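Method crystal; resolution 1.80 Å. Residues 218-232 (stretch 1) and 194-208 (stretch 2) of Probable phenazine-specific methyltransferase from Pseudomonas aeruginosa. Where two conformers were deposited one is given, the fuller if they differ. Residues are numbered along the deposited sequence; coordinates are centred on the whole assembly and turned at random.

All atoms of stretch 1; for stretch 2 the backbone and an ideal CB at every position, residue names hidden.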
# COMPACT_ATOMS: atom_id res chain seq x y z
N ARG A 218 -0.67 44.26 2.15
CA ARG A 218 0.44 43.51 2.76
C ARG A 218 1.33 42.78 1.71
O ARG A 218 2.57 42.63 1.89
CB ARG A 218 -0.16 42.49 3.75
CG ARG A 218 -0.73 43.19 5.01
CD ARG A 218 -2.04 42.64 5.53
NE ARG A 218 -2.19 42.92 6.96
CZ ARG A 218 -2.44 44.13 7.49
NH1 ARG A 218 -2.57 45.20 6.71
NH2 ARG A 218 -2.55 44.28 8.81
N VAL A 219 0.70 42.34 0.64
CA VAL A 219 1.40 41.66 -0.42
C VAL A 219 1.01 42.34 -1.70
O VAL A 219 -0.08 42.92 -1.77
CB VAL A 219 1.05 40.12 -0.45
CG1 VAL A 219 -0.42 39.90 -0.68
CG2 VAL A 219 1.82 39.34 -1.54
N SER A 220 1.89 42.28 -2.71
CA SER A 220 1.50 42.55 -4.09
C SER A 220 1.94 41.41 -4.98
O SER A 220 2.81 40.60 -4.56
CB SER A 220 2.13 43.87 -4.56
OG SER A 220 3.55 43.85 -4.44
N LEU A 221 1.37 41.33 -6.18
CA LEU A 221 1.77 40.35 -7.17
C LEU A 221 2.53 41.02 -8.30
O LEU A 221 2.20 42.13 -8.71
CB LEU A 221 0.56 39.61 -7.77
CG LEU A 221 -0.61 39.12 -6.90
CD1 LEU A 221 -1.63 38.27 -7.73
CD2 LEU A 221 -0.07 38.27 -5.77
N VAL A 222 3.54 40.36 -8.84
CA VAL A 222 4.10 40.84 -10.10
C VAL A 222 4.19 39.75 -11.17
O VAL A 222 4.45 38.59 -10.86
CB VAL A 222 5.40 41.72 -9.94
CG1 VAL A 222 5.85 41.84 -8.55
CG2 VAL A 222 6.54 41.37 -10.97
N GLY A 223 3.88 40.13 -12.42
CA GLY A 223 3.95 39.18 -13.54
C GLY A 223 5.30 39.42 -14.19
O GLY A 223 5.68 40.56 -14.44
N GLY A 224 6.04 38.35 -14.45
CA GLY A 224 7.35 38.52 -15.03
C GLY A 224 8.03 37.19 -15.10
O GLY A 224 7.53 36.19 -14.56
N ASP A 225 9.19 37.16 -15.75
CA ASP A 225 9.91 35.90 -15.88
C ASP A 225 11.09 35.98 -14.94
O ASP A 225 11.95 36.85 -15.06
CB ASP A 225 10.33 35.66 -17.35
CG ASP A 225 11.41 34.56 -17.52
OD1 ASP A 225 11.72 33.80 -16.57
OD2 ASP A 225 11.96 34.49 -18.65
N MET A 226 11.10 35.05 -13.98
CA MET A 226 12.10 35.04 -12.93
C MET A 226 13.51 34.82 -13.47
O MET A 226 14.50 35.10 -12.79
CB MET A 226 11.78 33.92 -11.94
CG MET A 226 11.68 32.56 -12.58
SD MET A 226 11.28 31.25 -11.36
CE MET A 226 11.18 29.85 -12.48
N LEU A 227 13.60 34.28 -14.68
CA LEU A 227 14.88 33.99 -15.30
C LEU A 227 15.51 35.25 -15.88
O LEU A 227 16.74 35.31 -16.05
CB LEU A 227 14.71 32.90 -16.36
CG LEU A 227 14.99 31.43 -15.96
CD1 LEU A 227 14.80 31.08 -14.49
CD2 LEU A 227 14.25 30.45 -16.91
N GLN A 228 14.67 36.26 -16.16
CA GLN A 228 15.20 37.58 -16.53
C GLN A 228 15.32 38.58 -15.39
O GLN A 228 16.30 39.31 -15.28
CB GLN A 228 14.91 38.06 -17.97
CG GLN A 228 15.20 37.00 -19.12
CD GLN A 228 16.64 36.55 -19.23
OE1 GLN A 228 17.56 37.38 -19.32
NE2 GLN A 228 16.84 35.22 -19.24
N GLU A 229 14.35 38.55 -14.49
CA GLU A 229 14.25 39.56 -13.44
C GLU A 229 13.50 39.07 -12.21
O GLU A 229 12.51 38.36 -12.35
CB GLU A 229 13.59 40.82 -14.01
CG GLU A 229 14.05 42.12 -13.38
CD GLU A 229 13.43 43.35 -14.08
OE1 GLU A 229 12.22 43.33 -14.40
OE2 GLU A 229 14.16 44.35 -14.28
N VAL A 230 13.94 39.48 -11.02
CA VAL A 230 13.12 39.32 -9.79
C VAL A 230 13.00 40.64 -9.02
O VAL A 230 13.88 41.46 -9.12
CB VAL A 230 13.64 38.23 -8.82
CG1 VAL A 230 13.71 36.84 -9.51
CG2 VAL A 230 14.98 38.64 -8.17
N PRO A 231 11.90 40.83 -8.26
CA PRO A 231 11.71 42.02 -7.41
C PRO A 231 12.91 42.27 -6.48
O PRO A 231 13.52 41.31 -5.94
CB PRO A 231 10.42 41.72 -6.61
CG PRO A 231 9.65 40.73 -7.48
CD PRO A 231 10.73 39.92 -8.21
N SER A 232 13.26 43.55 -6.34
CA SER A 232 14.50 43.95 -5.67
C SER A 232 14.37 44.20 -4.16
O SER A 232 13.26 44.45 -3.62
CB SER A 232 15.12 45.20 -6.34
OG SER A 232 15.89 44.85 -7.48
N UNK A 194 5.45 41.27 1.58
CA UNK A 194 5.96 40.38 0.56
C UNK A 194 5.47 40.67 -0.84
O UNK A 194 4.43 41.31 -1.04
CB UNK A 194 5.60 38.94 0.92
N UNK A 195 6.23 40.15 -1.79
CA UNK A 195 5.88 40.16 -3.20
C UNK A 195 5.86 38.73 -3.71
O UNK A 195 6.80 37.94 -3.45
CB UNK A 195 6.86 41.02 -4.01
N UNK A 196 4.81 38.39 -4.43
CA UNK A 196 4.79 37.13 -5.13
C UNK A 196 4.96 37.37 -6.63
O UNK A 196 4.19 38.10 -7.26
CB UNK A 196 3.49 36.37 -4.84
N UNK A 197 5.96 36.71 -7.18
CA UNK A 197 6.23 36.71 -8.60
C UNK A 197 5.70 35.41 -9.22
O UNK A 197 5.90 34.33 -8.70
CB UNK A 197 7.73 36.87 -8.86
N UNK A 198 5.06 35.53 -10.37
CA UNK A 198 4.86 34.39 -11.25
C UNK A 198 4.80 34.93 -12.67
O UNK A 198 4.99 36.13 -12.86
CB UNK A 198 3.60 33.61 -10.89
N UNK A 199 4.60 34.05 -13.65
CA UNK A 199 4.58 34.40 -15.09
C UNK A 199 3.37 35.28 -15.39
O UNK A 199 2.29 35.03 -14.85
CB UNK A 199 4.55 33.14 -15.96
N UNK A 200 3.51 36.32 -16.21
CA UNK A 200 2.31 37.13 -16.47
C UNK A 200 1.24 36.30 -17.19
O UNK A 200 1.56 35.48 -18.09
CB UNK A 200 2.67 38.36 -17.30
N UNK A 201 -0.01 36.46 -16.76
CA UNK A 201 -1.08 35.63 -17.26
C UNK A 201 -1.36 34.44 -16.37
O UNK A 201 -2.31 33.69 -16.62
CB UNK A 201 -0.75 35.15 -18.67
N UNK A 202 -0.53 34.24 -15.34
CA UNK A 202 -0.70 33.11 -14.43
C UNK A 202 -1.27 33.50 -13.07
O UNK A 202 -1.65 32.63 -12.28
CB UNK A 202 0.64 32.41 -14.23
N UNK A 203 -1.38 34.80 -12.85
CA UNK A 203 -1.71 35.38 -11.53
C UNK A 203 -3.19 35.30 -11.10
O UNK A 203 -3.51 35.61 -9.95
CB UNK A 203 -1.29 36.85 -11.53
N UNK A 204 -4.05 34.87 -12.01
CA UNK A 204 -5.48 34.69 -11.74
C UNK A 204 -5.76 33.97 -10.44
O UNK A 204 -6.49 34.50 -9.57
CB UNK A 204 -6.13 33.92 -12.89
N UNK A 205 -5.19 32.78 -10.28
CA UNK A 205 -5.47 31.94 -9.10
C UNK A 205 -5.06 32.63 -7.81
O UNK A 205 -5.85 32.71 -6.85
CB UNK A 205 -4.74 30.60 -9.22
N UNK A 206 -3.84 33.15 -7.81
CA UNK A 206 -3.30 33.86 -6.66
C UNK A 206 -4.04 35.16 -6.34
O UNK A 206 -4.16 35.57 -5.18
CB UNK A 206 -1.82 34.16 -6.90
N UNK A 207 -4.53 35.83 -7.37
CA UNK A 207 -5.22 37.10 -7.18
C UNK A 207 -6.49 36.79 -6.41
O UNK A 207 -6.91 37.56 -5.53
CB UNK A 207 -5.52 37.80 -8.51
N UNK A 208 -7.07 35.62 -6.68
CA UNK A 208 -8.23 35.14 -5.97
C UNK A 208 -7.90 34.58 -4.58
O UNK A 208 -8.53 34.97 -3.56
CB UNK A 208 -8.93 34.07 -6.81

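Two parallel strands set the rules here: 194-198 runs beside 219-223, the axes 4.8 Å apart at closest approach, and the ladder is made by backbone N and O atoms.

Position 194 pairs with V219. Its N donates to R218 O (3.2 Å) and its O accepts from S220 N (3.2 Å). An ideal CB would lie 4.5 Å from V219 CG2, so stretch 1 tolerates a small or modest apolar group. The deposited residue is G194, which contributes backbone alone.

Position 195 points to the face that carries S220 and V222, with an ideal CB 4.5 Å from P231 CG and 4.7 Å from V222 CG1. Valine or isoleucine suits a strand here, though leucine could also serve. It is V195: CG1 packs against V222 CG1 at 3.3 Å and P231 CG at 3.7 Å, while CG2 lies 3.8 Å from S220 OG.

Position 196 turns to the other face, with V219 and L221. Its N donates to S220 O (3.0 Å) and its O accepts from V222 N (2.8 Å). The ideal CB lies near L221 CD2, which favours any aliphatic chain. M196 is found, its CB meeting L221 CD2 at 4.1 Å.

Position 197 returns to the face of V222. Stretch 1 curls round after G224, bringing M226, V230 and P231 to the same side and leaving an apolar hollow that asks for a long aliphatic group; leucine, isoleucine or methionine are candidates. L197 fills it. CD1 reaches V222 CG2 (3.5 Å), and CD2 reaches M226 CB (3.7 Å), V230 CG1 (3.9 Å) and P231 CD (4.0 Å).

At 198 the backbone closes the ladder, N to V222 O (3.2 Å) and O from G224 N (2.9 Å). Its CB is 5.1 Å from V222 O, so stretch 1 hardly restricts the choice. D198 OD1 accepts from the backbone N of 199 (2.6 Å).

Position 199 points its CB away, but the carboxylate of D225 offers a charge to any long basic chain that can bend back. R199 does so: NH2 makes a salt bridge with D225 OD2 (3.4 Å).

At 200, G223, whose CA is the nearest, lacks a CB that would clash with the one here. Many polar residues would suit; E200 is deposited, its CB 3.9 Å from G223 CA.

Position 201 has phi/psi of 95/-5, within a type II turn from 199 to 202, and a CB would jam against the preceding carbonyl: G201. Position 202 is out of reach and undemanding: S202.

The ideal CB of 203 points toward stretch 1, 4.1 Å from L221 CD1, and wants an aliphatic group. L203 places its CD1 3.7 Å from G223 N.

At 204 an ideal CB would point away, with room for it, so many residues would do: G204. Stretch 1 sets no preference at 205 and 208, out of reach: V205 and D208. The ideal CB of 206 is 4.2 Å from L221 CD1, suiting a small apolar group: A206. That of 207 is 4.0 Å from L221 CD1, suiting an aliphatic residue or a long chain with an apolar stem; R207 has L221 CD1 over one guanidinium face, 4.0 Å from CZ.

Stretch 2 194-208: GVMLDREGSLGVARD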
# COMPACT_ATOMS: atom_id res chain seq x y z
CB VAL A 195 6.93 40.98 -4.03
CG1 VAL A 195 6.58 40.93 -5.50
CG2 VAL A 195 6.94 42.47 -3.56
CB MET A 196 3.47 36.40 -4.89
CG MET A 196 3.26 35.16 -5.77
SD MET A 196 1.66 34.45 -5.42
CE MET A 196 1.78 34.41 -3.63
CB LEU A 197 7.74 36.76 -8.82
CG LEU A 197 8.28 36.77 -10.25
CD1 LEU A 197 7.97 38.13 -10.94
CD2 LEU A 197 9.84 36.54 -10.21
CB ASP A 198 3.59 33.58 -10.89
CG ASP A 198 3.71 32.12 -11.26
OD1 ASP A 198 4.27 31.80 -12.35
OD2 ASP A 198 3.23 31.28 -10.45
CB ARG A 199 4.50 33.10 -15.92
CG ARG A 199 5.23 33.16 -17.26
CD ARG A 199 5.80 31.76 -17.67
NE ARG A 199 7.13 31.78 -18.34
CZ ARG A 199 7.87 32.87 -18.59
NH1 ARG A 199 7.45 34.08 -18.25
NH2 ARG A 199 9.05 32.75 -19.20
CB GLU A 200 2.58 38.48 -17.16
CG GLU A 200 3.55 38.44 -18.32
CD GLU A 200 3.40 39.65 -19.22
OE1 GLU A 200 3.76 40.78 -18.79
OE2 GLU A 200 2.93 39.47 -20.37
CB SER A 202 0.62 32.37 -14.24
OG SER A 202 1.09 31.92 -15.50
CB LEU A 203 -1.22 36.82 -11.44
CG LEU A 203 0.30 36.99 -11.60
CD1 LEU A 203 0.65 38.47 -11.87
CD2 LEU A 203 1.06 36.41 -10.37
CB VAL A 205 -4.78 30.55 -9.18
CG1 VAL A 205 -5.17 29.71 -7.97
CG2 VAL A 205 -5.14 29.84 -10.52
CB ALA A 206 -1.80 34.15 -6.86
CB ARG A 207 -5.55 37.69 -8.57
CG ARG A 207 -5.90 39.14 -8.60
CD ARG A 207 -5.96 39.64 -10.07
NE ARG A 207 -4.65 39.67 -10.74
CZ ARG A 207 -3.64 40.49 -10.42
NH1 ARG A 207 -3.74 41.36 -9.41
NH2 ARG A 207 -2.50 40.43 -11.12
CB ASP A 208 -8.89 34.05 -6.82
CG ASP A 208 -10.28 33.71 -6.36
OD1 ASP A 208 -10.43 32.82 -5.46
OD2 ASP A 208 -11.23 34.32 -6.92
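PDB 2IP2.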